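Local atomic coordinates of YghZ aldo-keto reductase (Escherichia coli, PDB entry 3N6Q), a protein that probably catalyses the NAD(P)H-dependent reduction of carbonyl compounds, as an aldo-keto reductase with a TIM-barrel fold. Residues A63-P68 with A98-W103; I93-A98 with I134-R139; S44-L49 with G78-E83; L28-W33 with I300-A305. All blocks are in the same frame, centred on the assembly; numbering follows the deposited sequence. Where two conformers were deposited one is given.

Contact 1. Residues A63-P68 with A98-W103; sequences ANNYGP and AGYDMW
The side-chain amide of Asn65 lies against the loop at Tyr100 and Asp101. Its ND2 approaches the Tyr100 ring obliquely, with amide and ring planes 31° apart, and rests 3.5 Å from Tyr100 CB. Within the turn from Ala63 to Tyr66, Ala63 CB lies under one face of the Tyr66 ring, toward its rim. Asn65 ND2 donates to Asp101 O at 3.3 Å, with an N-H...O angle of 161°. That oxygen lies almost in the amide plane, while ND2 stands above the carbonyl plane of Asp101. The Asn64 amide meets Met102 instead, with ND2 3.5 Å from Met102 CB. Met102 has CG anti to its backbone N (chi1 172°) and bends at chi2. Its SD thereby reaches Asn64 C at 3.3 Å, and its CE touches Asn64 O. Both segments are loops that follow barrel strands, 59-61 and 93-98, in this TIM barrel. In the aldo-keto reductase family such loops frame the active site. Both polar atoms of Asn64 have partners. Water 1 donates to its OD1 (2.7 Å) and accepts from Tyr100 N, and ND2 bonds to Ser119 and Tyr115 of helix 113-127. Tyr66 OH makes a weak hydrogen bond to Lys97 NZ.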
loop_
_atom_site.group_PDB
_atom_site.type_symbol
_atom_site.label_atom_id
_atom_site.label_comp_id
_atom_site.label_asym_id
_atom_site.label_seq_id
_atom_site.Cartn_x
_atom_site.Cartn_y
_atom_site.Cartn_z
ATOM N N ALA B 63 -12.245 -4.278 23.077
ATOM C CA ALA B 63 -11.907 -5.509 22.347
ATOM C C ALA B 63 -13.206 -5.824 21.588
ATOM O O ALA B 63 -14.273 -5.306 21.914
ATOM C CB ALA B 63 -11.569 -6.640 23.279
ATOM N N ASN B 64 -13.097 -6.650 20.562
ATOM C CA ASN B 64 -14.300 -6.963 19.732
ATOM C C ASN B 64 -15.450 -7.557 20.548
ATOM O O ASN B 64 -16.630 -7.127 20.403
ATOM C CB ASN B 64 -13.900 -7.852 18.538
ATOM C CG ASN B 64 -13.220 -9.195 18.947
ATOM O OD1 ASN B 64 -13.099 -9.567 20.139
ATOM N ND2 ASN B 64 -12.967 -10.023 17.913
ATOM N N ASN B 65 -15.109 -8.404 21.529
ATOM C CA ASN B 65 -16.128 -9.058 22.264
ATOM C C ASN B 65 -16.687 -8.414 23.530
ATOM O O ASN B 65 -17.563 -8.993 24.147
ATOM C CB ASN B 65 -15.818 -10.550 22.457
ATOM C CG ASN B 65 -14.823 -10.798 23.499
ATOM O OD1 ASN B 65 -14.283 -9.884 24.087
ATOM N ND2 ASN B 65 -14.493 -12.051 23.695
ATOM N N TYR B 66 -16.282 -7.183 23.835
ATOM C CA TYR B 66 -16.690 -6.530 25.091
ATOM C C TYR B 66 -18.172 -6.134 24.970
ATOM O O TYR B 66 -18.564 -5.623 23.931
ATOM C CB TYR B 66 -15.901 -5.215 25.232
ATOM C CG TYR B 66 -14.467 -5.440 25.775
ATOM C CD1 TYR B 66 -14.000 -6.736 26.060
ATOM C CD2 TYR B 66 -13.700 -4.352 26.104
ATOM C CE1 TYR B 66 -12.704 -6.939 26.629
ATOM C CE2 TYR B 66 -12.414 -4.535 26.686
ATOM C CZ TYR B 66 -11.945 -5.818 26.911
ATOM O OH TYR B 66 -10.705 -5.968 27.489
ATOM N N GLY B 67 -18.940 -6.368 26.020
ATOM C CA GLY B 67 -20.339 -5.923 26.079
ATOM C C GLY B 67 -20.902 -6.166 27.461
ATOM O O GLY B 67 -20.361 -5.599 28.432
ATOM N N PRO B 68 -21.918 -7.056 27.591
ATOM C CA PRO B 68 -22.525 -7.853 26.516
ATOM C C PRO B 68 -23.674 -7.088 25.855
ATOM O O PRO B 68 -24.171 -6.133 26.423
ATOM C CB PRO B 68 -23.082 -9.066 27.266
ATOM C CG PRO B 68 -23.508 -8.496 28.607
ATOM C CD PRO B 68 -22.469 -7.427 28.917
ATOM N N ALA B 98 -8.479 -8.810 18.800
ATOM C CA ALA B 98 -9.249 -9.986 18.311
ATOM C C ALA B 98 -8.452 -11.175 18.792
ATOM O O ALA B 98 -7.207 -11.161 18.695
ATOM C CB ALA B 98 -9.314 -9.978 16.805
ATOM N N GLY B 99 -9.147 -12.198 19.276
ATOM C CA GLY B 99 -8.508 -13.461 19.588
ATOM C C GLY B 99 -9.434 -14.414 20.309
ATOM O O GLY B 99 -9.295 -15.659 20.167
ATOM N N TYR B 100 -10.308 -13.866 21.145
ATOM C CA TYR B 100 -11.295 -14.695 21.867
ATOM C C TYR B 100 -12.528 -14.959 21.016
ATOM O O TYR B 100 -12.575 -14.535 19.875
ATOM C CB TYR B 100 -11.716 -14.052 23.185
ATOM C CG TYR B 100 -10.632 -14.219 24.250
ATOM C CD1 TYR B 100 -10.579 -15.373 25.048
ATOM C CD2 TYR B 100 -9.643 -13.252 24.394
ATOM C CE1 TYR B 100 -9.499 -15.558 26.008
ATOM C CE2 TYR B 100 -8.583 -13.432 25.332
ATOM C CZ TYR B 100 -8.567 -14.552 26.159
ATOM O OH TYR B 100 -7.546 -14.676 27.096
ATOM N N ASP B 101 -13.506 -15.705 21.553
ATOM C CA ASP B 101 -14.679 -16.071 20.719
ATOM C C ASP B 101 -15.465 -14.790 20.487
ATOM O O ASP B 101 -15.798 -14.044 21.447
ATOM C CB ASP B 101 -15.588 -17.054 21.456
ATOM C CG ASP B 101 -15.007 -18.454 21.554
ATOM O OD1 ASP B 101 -13.885 -18.752 21.047
ATOM O OD2 ASP B 101 -15.662 -19.244 22.256
ATOM N N MET B 102 -15.784 -14.522 19.224
ATOM C CA MET B 102 -16.498 -13.310 18.903
ATOM C C MET B 102 -17.739 -13.659 18.078
ATOM O O MET B 102 -18.833 -13.130 18.361
ATOM C CB MET B 102 -15.589 -12.365 18.080
ATOM C CG MET B 102 -16.415 -11.179 17.565
ATOM S SD MET B 102 -16.825 -10.042 18.897
ATOM C CE MET B 102 -18.074 -9.025 18.071
ATOM N N TRP B 103 -17.556 -14.383 16.969
ATOM C CA TRP B 103 -18.729 -14.837 16.188
ATOM C C TRP B 103 -18.669 -16.359 15.969
ATOM O O TRP B 103 -17.654 -17.001 16.205
ATOM C CB TRP B 103 -18.925 -14.011 14.880
ATOM C CG TRP B 103 -17.841 -14.216 13.840
ATOM C CD1 TRP B 103 -17.737 -15.300 12.963
ATOM C CD2 TRP B 103 -16.782 -13.307 13.481
ATOM N NE1 TRP B 103 -16.677 -15.102 12.120
ATOM C CE2 TRP B 103 -16.063 -13.907 12.413
ATOM C CE3 TRP B 103 -16.320 -12.077 14.013
ATOM C CZ2 TRP B 103 -14.967 -13.277 11.778
ATOM C CZ3 TRP B 103 -15.214 -11.457 13.422
ATOM C CH2 TRP B 103 -14.541 -12.056 12.296
HETATM O O HOH W 1 -11.056 -11.054 21.210
#

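Contact 2. Residues I93-A98 with I134-R139; sequences IISTKA and IFYSHR
Ser95 and Thr96 pair with Ile134 and Phe135 as neighbouring parallel strands of the TIM barrel. With helix 113-127 between them, strands 93-98 and 132-137 form a beta-alpha-beta unit. The segment axes are 4.7 Å apart and inclined by 23°. Five backbone hydrogen bonds join them, running from Ile134 N to Ile94 O at one end to His138 N to Ala98 O (2.9 Å) at the other. The last bond completes the ladder at Ala98; its N-H comes from above the Ala98 carbonyl plane. Water 2 donates to the same oxygen and also bonds to Ser137 OG, which has Tyr170 OH as a further partner.

Apolar contacts fall on both sides of the sheet. Ile93 CG2 meets Ile134 CD1 at 3.8 Å on the side of Ser95 and Lys97. On the side of Thr96, the Phe135 ring leans back over strand 93-98, with CZ 4.1 Å from Ala98 CB, and packs against Leu120 of helix 113-127.

The polar end of Lys97 forms a salt bridge with Asp61. Lys97, Asp61, Tyr66 and His138 are consistent with the Asp-Tyr-Lys-His tetrad of aldo-keto reductases. The Lys97 chain makes the CH-pi contacts. CE passes over one face of the Tyr136 ring, 4.1 Å from its centroid. CD sits squarely over the His138 ring, 3.6 Å from the centroid.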
loop_
_atom_site.group_PDB
_atom_site.type_symbol
_atom_site.label_atom_id
_atom_site.label_comp_id
_atom_site.label_asym_id
_atom_site.label_seq_id
_atom_site.Cartn_x
_atom_site.Cartn_y
_atom_site.Cartn_z
ATOM N N ILE B 93 -6.171 7.680 22.640
ATOM C CA ILE B 93 -5.563 6.412 22.160
ATOM C C ILE B 93 -6.577 5.308 22.349
ATOM O O ILE B 93 -7.031 5.033 23.452
ATOM C CB ILE B 93 -4.261 6.050 22.955
ATOM C CG1 ILE B 93 -3.282 7.205 22.924
ATOM C CG2 ILE B 93 -3.655 4.671 22.468
ATOM C CD1 ILE B 93 -2.772 7.545 21.455
ATOM N N ILE B 94 -7.106 4.845 21.218
ATOM C CA ILE B 94 -8.191 3.887 21.250
ATOM C C ILE B 94 -7.606 2.540 20.828
ATOM O O ILE B 94 -6.982 2.430 19.773
ATOM C CB ILE B 94 -9.331 4.312 20.260
ATOM C CG1 ILE B 94 -9.965 5.642 20.729
ATOM C CG2 ILE B 94 -10.351 3.126 20.163
ATOM C CD1 ILE B 94 -10.843 6.337 19.678
ATOM N N SER B 95 -7.843 1.479 21.601
ATOM C CA SER B 95 -7.382 0.192 21.158
ATOM C C SER B 95 -8.545 -0.797 20.929
ATOM O O SER B 95 -9.668 -0.597 21.445
ATOM C CB SER B 95 -6.431 -0.426 22.167
ATOM O OG SER B 95 -7.154 -0.489 23.400
ATOM N N THR B 96 -8.317 -1.772 20.043
ATOM C CA THR B 96 -9.161 -2.959 20.100
ATOM C C THR B 96 -8.362 -4.218 19.787
ATOM O O THR B 96 -7.136 -4.143 19.680
ATOM C CB THR B 96 -10.397 -2.807 19.155
ATOM O OG1 THR B 96 -11.330 -3.829 19.472
ATOM C CG2 THR B 96 -9.961 -3.000 17.706
ATOM N N LYS B 97 -9.022 -5.375 19.840
ATOM C CA LYS B 97 -8.310 -6.652 19.881
ATOM C C LYS B 97 -9.123 -7.693 19.147
ATOM O O LYS B 97 -10.366 -7.534 19.021
ATOM C CB LYS B 97 -8.261 -7.144 21.354
ATOM C CG LYS B 97 -7.880 -5.984 22.381
ATOM C CD LYS B 97 -7.344 -6.680 23.645
ATOM C CE LYS B 97 -7.053 -5.595 24.737
ATOM N NZ LYS B 97 -8.323 -5.005 25.227
ATOM N N ALA B 98 -8.479 -8.810 18.800
ATOM C CA ALA B 98 -9.249 -9.986 18.311
ATOM C C ALA B 98 -8.452 -11.175 18.792
ATOM O O ALA B 98 -7.207 -11.161 18.695
ATOM C CB ALA B 98 -9.314 -9.978 16.805
ATOM N N ILE B 134 -4.158 1.345 18.617
ATOM C CA ILE B 134 -3.465 0.055 18.886
ATOM C C ILE B 134 -4.373 -1.109 18.550
ATOM O O ILE B 134 -5.526 -1.111 18.961
ATOM C CB ILE B 134 -3.037 -0.109 20.385
ATOM C CG1 ILE B 134 -2.350 1.204 20.868
ATOM C CG2 ILE B 134 -2.103 -1.302 20.506
ATOM C CD1 ILE B 134 -2.031 1.223 22.386
ATOM N N PHE B 135 -3.882 -2.044 17.733
ATOM C CA PHE B 135 -4.655 -3.253 17.472
ATOM C C PHE B 135 -3.911 -4.416 18.120
ATOM O O PHE B 135 -2.714 -4.552 17.891
ATOM C CB PHE B 135 -4.799 -3.467 15.958
ATOM C CG PHE B 135 -5.592 -4.723 15.612
ATOM C CD1 PHE B 135 -6.871 -4.939 16.173
ATOM C CD2 PHE B 135 -5.075 -5.655 14.737
ATOM C CE1 PHE B 135 -7.622 -6.148 15.818
ATOM C CE2 PHE B 135 -5.804 -6.806 14.350
ATOM C CZ PHE B 135 -7.025 -7.075 14.922
ATOM N N TYR B 136 -4.578 -5.235 18.936
ATOM C CA TYR B 136 -3.921 -6.376 19.644
ATOM C C TYR B 136 -4.325 -7.731 19.040
ATOM O O TYR B 136 -5.511 -7.978 18.810
ATOM C CB TYR B 136 -4.494 -6.465 21.046
ATOM C CG TYR B 136 -3.888 -5.468 22.036
ATOM C CD1 TYR B 136 -2.834 -5.854 22.896
ATOM C CD2 TYR B 136 -4.466 -4.181 22.188
ATOM C CE1 TYR B 136 -2.367 -4.996 23.930
ATOM C CE2 TYR B 136 -3.968 -3.282 23.188
ATOM C CZ TYR B 136 -2.934 -3.715 24.060
ATOM O OH TYR B 136 -2.516 -2.825 25.030
ATOM N N SER B 137 -3.380 -8.691 19.061
ATOM C CA SER B 137 -3.748 -10.081 19.235
ATOM C C SER B 137 -4.153 -10.295 20.700
ATOM O O SER B 137 -3.298 -10.138 21.620
ATOM C CB SER B 137 -2.527 -10.950 18.830
ATOM O OG SER B 137 -2.864 -12.288 19.123
ATOM N N HIS B 138 -5.398 -10.733 20.948
ATOM C CA HIS B 138 -5.984 -10.742 22.338
ATOM C C HIS B 138 -5.456 -11.913 23.193
ATOM O O HIS B 138 -5.522 -11.904 24.449
ATOM C CB HIS B 138 -7.526 -10.809 22.266
ATOM C CG HIS B 138 -8.213 -10.197 23.451
ATOM N ND1 HIS B 138 -9.566 -9.906 23.455
ATOM C CD2 HIS B 138 -7.771 -9.961 24.712
ATOM C CE1 HIS B 138 -9.928 -9.509 24.665
ATOM N NE2 HIS B 138 -8.850 -9.505 25.441
ATOM N N ARG B 139 -4.966 -12.944 22.522
ATOM C CA ARG B 139 -4.481 -14.161 23.203
ATOM C C ARG B 139 -3.662 -14.996 22.275
ATOM O O ARG B 139 -3.684 -14.825 21.033
ATOM C CB ARG B 139 -5.606 -14.993 23.821
ATOM C CG ARG B 139 -6.664 -15.532 22.767
ATOM C CD ARG B 139 -7.231 -16.925 23.182
ATOM N NE ARG B 139 -8.480 -17.221 22.457
ATOM C CZ ARG B 139 -9.462 -18.054 22.862
ATOM N NH1 ARG B 139 -9.325 -18.797 23.971
ATOM N NH2 ARG B 139 -10.594 -18.166 22.138
HETATM O O HOH W 2 -5.153 -13.114 18.092
#

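Contact 3. Residues S44-L49 with G78-E83; sequences SQRAIL and GRLLRE. With MG (magnesium ion), chain J.
Helices 42-54 and 72-84 cross at -62°, their segment axes 10.7 Å apart, with Arg46 and Leu80 closest in CA position. Leu80 fills the gap between them. Its CD1 touches Leu49 CD1 at 3.6 Å and Gln45 CB at 3.8 Å. Its other branch, CD2, lies over one face of the Arg46 guanidinium, 3.5 Å from NH1 and toward the rim of the group. Gln45 NE2 bonds to Asn40 O, but the buried Gln45 OE1 has no partner in the model.

Above Leu80 the contact turns ionic. The Arg46 chain starts with CG anti to the backbone N (chi1 176°) and bends at chi3, which brings its end to Glu83. NH1 and NH2 both grip Glu83 OE1, at 2.9 Å and 3.0 Å. The guanidinium and carboxylate planes are only 10° apart, and OE1 turns its syn lone pair to NH2 and is met by NH1 nearly along its C-O axis. Glu43 and Asp84 also form salt bridges with Arg46. These are neighbouring outer helices of the TIM barrel, and this pairing lies on its outside.

Glu83 OE2 binds a magnesium ion at 1.8 Å, a distance short enough to make its exact placement doubtful. With two Arg46 donors on OE1, Glu83 is probably ionised, and the metal, if rightly placed, would add to this. Three acidic partners would offset the charge of Arg46.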
loop_
_atom_site.group_PDB
_atom_site.type_symbol
_atom_site.label_atom_id
_atom_site.label_comp_id
_atom_site.label_asym_id
_atom_site.label_seq_id
_atom_site.Cartn_x
_atom_site.Cartn_y
_atom_site.Cartn_z
ATOM N N SER B 44 -25.103 6.387 31.751
ATOM C CA SER B 44 -24.052 5.954 32.700
ATOM C C SER B 44 -22.712 5.867 32.020
ATOM O O SER B 44 -21.690 6.305 32.564
ATOM C CB SER B 44 -24.388 4.580 33.273
ATOM O OG SER B 44 -25.639 4.640 33.951
ATOM N N GLN B 45 -22.692 5.234 30.843
ATOM C CA GLN B 45 -21.471 5.206 30.018
ATOM C C GLN B 45 -20.926 6.611 29.711
ATOM O O GLN B 45 -19.722 6.864 29.737
ATOM C CB GLN B 45 -21.760 4.418 28.722
ATOM C CG GLN B 45 -22.338 3.028 28.920
ATOM C CD GLN B 45 -22.529 2.355 27.563
ATOM O OE1 GLN B 45 -21.776 2.639 26.624
ATOM N NE2 GLN B 45 -23.520 1.501 27.445
ATOM N N ARG B 46 -21.811 7.550 29.365
ATOM C CA ARG B 46 -21.377 8.849 28.936
ATOM C C ARG B 46 -20.653 9.549 30.084
ATOM O O ARG B 46 -19.650 10.228 29.862
ATOM C CB ARG B 46 -22.608 9.731 28.543
ATOM C CG ARG B 46 -22.174 11.142 28.175
ATOM C CD ARG B 46 -23.402 12.078 27.954
ATOM N NE ARG B 46 -24.479 11.391 27.253
ATOM C CZ ARG B 46 -24.539 11.250 25.940
ATOM N NH1 ARG B 46 -23.557 11.728 25.161
ATOM N NH2 ARG B 46 -25.602 10.629 25.418
ATOM N N ALA B 47 -21.189 9.403 31.278
ATOM C CA ALA B 47 -20.627 10.078 32.475
ATOM C C ALA B 47 -19.213 9.554 32.774
ATOM O O ALA B 47 -18.282 10.369 33.108
ATOM C CB ALA B 47 -21.518 9.857 33.653
ATOM N N ILE B 48 -19.058 8.227 32.670
ATOM C CA ILE B 48 -17.744 7.580 32.770
ATOM C C ILE B 48 -16.716 8.102 31.763
ATOM O O ILE B 48 -15.576 8.463 32.156
ATOM C CB ILE B 48 -17.809 6.029 32.802
ATOM C CG1 ILE B 48 -18.734 5.497 33.939
ATOM C CG2 ILE B 48 -16.343 5.474 32.867
ATOM C CD1 ILE B 48 -19.305 4.081 33.751
ATOM N N LEU B 49 -17.026 8.128 30.450
ATOM C CA LEU B 49 -16.033 8.614 29.479
ATOM C C LEU B 49 -15.663 10.048 29.703
ATOM O O LEU B 49 -14.488 10.481 29.460
ATOM C CB LEU B 49 -16.520 8.435 28.009
ATOM C CG LEU B 49 -16.847 6.967 27.650
ATOM C CD1 LEU B 49 -17.309 6.860 26.163
ATOM C CD2 LEU B 49 -15.587 6.078 27.788
ATOM N N GLY B 78 -18.490 4.013 19.980
ATOM C CA GLY B 78 -18.546 4.807 18.731
ATOM C C GLY B 78 -19.614 5.914 18.769
ATOM O O GLY B 78 -19.404 7.001 18.258
ATOM N N ARG B 79 -20.747 5.621 19.348
ATOM C CA ARG B 79 -21.832 6.631 19.419
ATOM C C ARG B 79 -21.393 7.801 20.283
ATOM O O ARG B 79 -21.640 8.986 19.964
ATOM C CB ARG B 79 -23.028 5.996 20.086
ATOM C CG ARG B 79 -23.724 4.930 19.244
ATOM C CD ARG B 79 -25.010 4.468 19.947
ATOM N NE ARG B 79 -26.031 5.536 19.968
ATOM C CZ ARG B 79 -27.192 5.466 20.627
ATOM N NH1 ARG B 79 -27.520 4.373 21.322
ATOM N NH2 ARG B 79 -28.040 6.492 20.587
ATOM N N LEU B 80 -20.817 7.466 21.438
ATOM C CA LEU B 80 -20.383 8.522 22.376
ATOM C C LEU B 80 -19.243 9.324 21.820
ATOM O O LEU B 80 -19.182 10.566 22.056
ATOM C CB LEU B 80 -20.071 7.957 23.771
ATOM C CG LEU B 80 -21.303 7.369 24.449
ATOM C CD1 LEU B 80 -20.844 6.623 25.718
ATOM C CD2 LEU B 80 -22.282 8.500 24.822
ATOM N N LEU B 81 -18.356 8.682 21.026
ATOM C CA LEU B 81 -17.269 9.404 20.358
ATOM C C LEU B 81 -17.848 10.444 19.413
ATOM O O LEU B 81 -17.369 11.594 19.363
ATOM C CB LEU B 81 -16.380 8.481 19.537
ATOM C CG LEU B 81 -15.241 7.604 20.027
ATOM C CD1 LEU B 81 -14.389 7.255 18.736
ATOM C CD2 LEU B 81 -14.407 8.390 21.090
ATOM N N ARG B 82 -18.843 10.027 18.624
ATOM C CA ARG B 82 -19.480 10.945 17.679
ATOM C C ARG B 82 -20.225 12.056 18.409
ATOM O O ARG B 82 -20.195 13.205 17.973
ATOM C CB ARG B 82 -20.415 10.206 16.693
ATOM C CG ARG B 82 -19.657 9.470 15.598
ATOM C CD ARG B 82 -20.577 8.686 14.613
ATOM N NE ARG B 82 -21.553 7.827 15.284
ATOM C CZ ARG B 82 -21.442 6.506 15.389
ATOM N NH1 ARG B 82 -20.420 5.862 14.854
ATOM N NH2 ARG B 82 -22.373 5.825 16.004
ATOM N N GLU B 83 -20.910 11.734 19.503
ATOM C CA GLU B 83 -21.734 12.732 20.210
ATOM C C GLU B 83 -20.873 13.733 20.995
ATOM O O GLU B 83 -21.070 14.962 20.885
ATOM C CB GLU B 83 -22.773 12.088 21.145
ATOM C CG GLU B 83 -24.061 11.544 20.430
ATOM C CD GLU B 83 -25.157 11.124 21.392
ATOM O OE1 GLU B 83 -24.932 11.259 22.607
ATOM O OE2 GLU B 83 -26.306 10.755 20.947
HETATM MG MG MG J . -27.878 10.600 21.873
#

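Contact 4. Residues L28-W33 with I300-A305; sequences LSLGLW and IGASRA
Ile300 is joined to the strand carrying Ser29 and Gly31 by two short backbone hydrogen bonds. Ile300 N donates to Ser29 O at 2.8 Å, nearly straight at 173°. Gly31 N donates to Ile300 O at 2.9 Å and is as straight, but comes from above the carbonyl plane. Ile300 thus bonds through both its N and its O to one neighbour strand. A CA-H...O contact from Leu30 CA also reaches Ile300 O, so that oxygen is approached by two hydrogens.

The pairing is parallel, with Leu30 opposite Ile300. It joins the first strand of the barrel, 24-31, to the last, 297-300, with 266 residues between the two segments. This is the seam that closes the eight-stranded TIM barrel into a ring.

Apolar contacts sit to the outside of the strands. Leu28 CD2 meets Ile300 CG1 at 4.0 Å, crossing it at a slant. Leu30 has CG anti to its backbone N (chi1 -179°), which swings CD1 toward the other segment. There CD1 lies 3.5 Å from Ile300 O and 4.1 Å from Ala302 CB. Leu308 of helix 305-312 packs on both Leu30 and Ala302, and Ile48 and Leu49 of helix 42-54 also pack on Leu30.

Beyond the last strand pair the chains diverge, and water 3 bridges them. It lies 2.8 Å from Gly31 O and 2.9 Å from Ala302 O. More acceptors surround it than it has protons, so it cannot donate to all of them at once.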
loop_
_atom_site.group_PDB
_atom_site.type_symbol
_atom_site.label_atom_id
_atom_site.label_comp_id
_atom_site.label_asym_id
_atom_site.label_seq_id
_atom_site.Cartn_x
_atom_site.Cartn_y
_atom_site.Cartn_z
ATOM N N LEU B 28 -3.030 5.785 34.437
ATOM C CA LEU B 28 -4.254 4.994 34.578
ATOM C C LEU B 28 -5.033 5.123 33.245
ATOM O O LEU B 28 -5.195 6.242 32.736
ATOM C CB LEU B 28 -5.150 5.511 35.740
ATOM C CG LEU B 28 -4.477 5.298 37.129
ATOM C CD1 LEU B 28 -3.533 6.524 37.433
ATOM C CD2 LEU B 28 -5.550 5.205 38.135
ATOM N N SER B 29 -5.402 3.980 32.677
ATOM C CA SER B 29 -6.236 3.951 31.433
ATOM C C SER B 29 -7.600 3.440 31.761
ATOM O O SER B 29 -7.777 2.701 32.747
ATOM C CB SER B 29 -5.594 3.022 30.417
ATOM O OG SER B 29 -4.338 3.579 30.086
ATOM N N LEU B 30 -8.587 3.724 30.892
ATOM C CA LEU B 30 -9.922 3.203 31.129
ATOM C C LEU B 30 -10.193 1.960 30.241
ATOM O O LEU B 30 -10.019 2.021 29.028
ATOM C CB LEU B 30 -10.959 4.291 30.812
ATOM C CG LEU B 30 -12.402 3.775 31.081
ATOM C CD1 LEU B 30 -12.776 3.618 32.597
ATOM C CD2 LEU B 30 -13.449 4.705 30.394
ATOM N N GLY B 31 -10.597 0.859 30.855
ATOM C CA GLY B 31 -10.954 -0.379 30.085
ATOM C C GLY B 31 -12.475 -0.511 30.008
ATOM O O GLY B 31 -13.168 -0.111 30.918
ATOM N N LEU B 32 -12.971 -1.042 28.897
ATOM C CA LEU B 32 -14.417 -1.130 28.642
ATOM C C LEU B 32 -14.864 -2.555 28.607
ATOM O O LEU B 32 -15.922 -2.901 28.051
ATOM C CB LEU B 32 -14.773 -0.391 27.340
ATOM C CG LEU B 32 -14.766 1.150 27.419
ATOM C CD1 LEU B 32 -13.339 1.730 27.392
ATOM C CD2 LEU B 32 -15.551 1.767 26.261
ATOM N N TRP B 33 -14.155 -3.396 29.350
ATOM C CA TRP B 33 -14.528 -4.808 29.457
ATOM C C TRP B 33 -15.957 -5.017 29.965
ATOM O O TRP B 33 -16.762 -5.692 29.298
ATOM C CB TRP B 33 -13.509 -5.514 30.355
ATOM C CG TRP B 33 -13.775 -6.991 30.538
ATOM C CD1 TRP B 33 -14.379 -7.868 29.660
ATOM C CD2 TRP B 33 -13.382 -7.754 31.669
ATOM N NE1 TRP B 33 -14.373 -9.123 30.195
ATOM C CE2 TRP B 33 -13.752 -9.082 31.423
ATOM C CE3 TRP B 33 -12.695 -7.438 32.870
ATOM C CZ2 TRP B 33 -13.494 -10.105 32.344
ATOM C CZ3 TRP B 33 -12.485 -8.450 33.811
ATOM C CH2 TRP B 33 -12.856 -9.768 33.526
ATOM N N ILE B 300 -8.122 0.451 34.445
ATOM C CA ILE B 300 -9.161 0.548 35.437
ATOM C C ILE B 300 -10.506 0.330 34.744
ATOM O O ILE B 300 -10.813 1.024 33.774
ATOM C CB ILE B 300 -9.216 1.971 36.026
ATOM C CG1 ILE B 300 -7.864 2.281 36.670
ATOM C CG2 ILE B 300 -10.360 2.031 37.064
ATOM C CD1 ILE B 300 -7.513 1.176 37.593
ATOM N N GLY B 301 -11.309 -0.571 35.292
ATOM C CA GLY B 301 -12.612 -0.863 34.693
ATOM C C GLY B 301 -13.763 -0.261 35.456
ATOM O O GLY B 301 -14.538 -0.997 36.084
ATOM N N ALA B 302 -13.890 1.054 35.408
ATOM C CA ALA B 302 -14.829 1.793 36.266
ATOM C C ALA B 302 -16.270 1.607 35.907
ATOM O O ALA B 302 -16.632 1.630 34.734
ATOM C CB ALA B 302 -14.495 3.288 36.266
ATOM N N SER B 303 -17.115 1.458 36.922
ATOM C CA SER B 303 -18.557 1.405 36.747
ATOM C C SER B 303 -19.269 2.717 37.073
ATOM O O SER B 303 -20.486 2.826 36.886
ATOM C CB SER B 303 -19.144 0.289 37.615
ATOM O OG SER B 303 -18.697 0.441 38.955
ATOM N N ARG B 304 -18.544 3.691 37.620
ATOM C CA ARG B 304 -19.136 5.025 37.855
ATOM C C ARG B 304 -18.070 6.081 37.905
ATOM O O ARG B 304 -16.924 5.776 38.217
ATOM C CB ARG B 304 -19.909 5.048 39.171
ATOM C CG ARG B 304 -19.108 4.548 40.333
ATOM C CD ARG B 304 -20.055 4.121 41.474
ATOM N NE ARG B 304 -20.573 5.307 42.139
ATOM C CZ ARG B 304 -20.198 5.729 43.346
ATOM N NH1 ARG B 304 -19.353 5.012 44.077
ATOM N NH2 ARG B 304 -20.693 6.864 43.833
ATOM N N ALA B 305 -18.451 7.336 37.684
ATOM C CA ALA B 305 -17.465 8.431 37.604
ATOM C C ALA B 305 -16.602 8.512 38.858
ATOM O O ALA B 305 -15.393 8.689 38.770
ATOM C CB ALA B 305 -18.151 9.766 37.345
HETATM O O HOH W 3 -15.349 -0.009 32.723
#

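In the fold
Contacts 2 and 4 are strand pairs of one barrel, held mainly by backbone hydrogen bonds and buried; contact 4 is the closing seam and contact 2 lies inside the chain loop it closes. Contact 1 sits past the strand ends and is partly buried, with side-chain amides, a thioether and a water in place of sheet bonding. It shares Ala98 with contact 2, and Tyr66 touches Leu32 and Trp33 of contact 4. Contact 3 lies in the outer layer of helices, apolar within and ionic at its surface. Its Ile48 also touches the backbone at Ser303 of contact 4, and Leu81 meets Ile94 of contact 2.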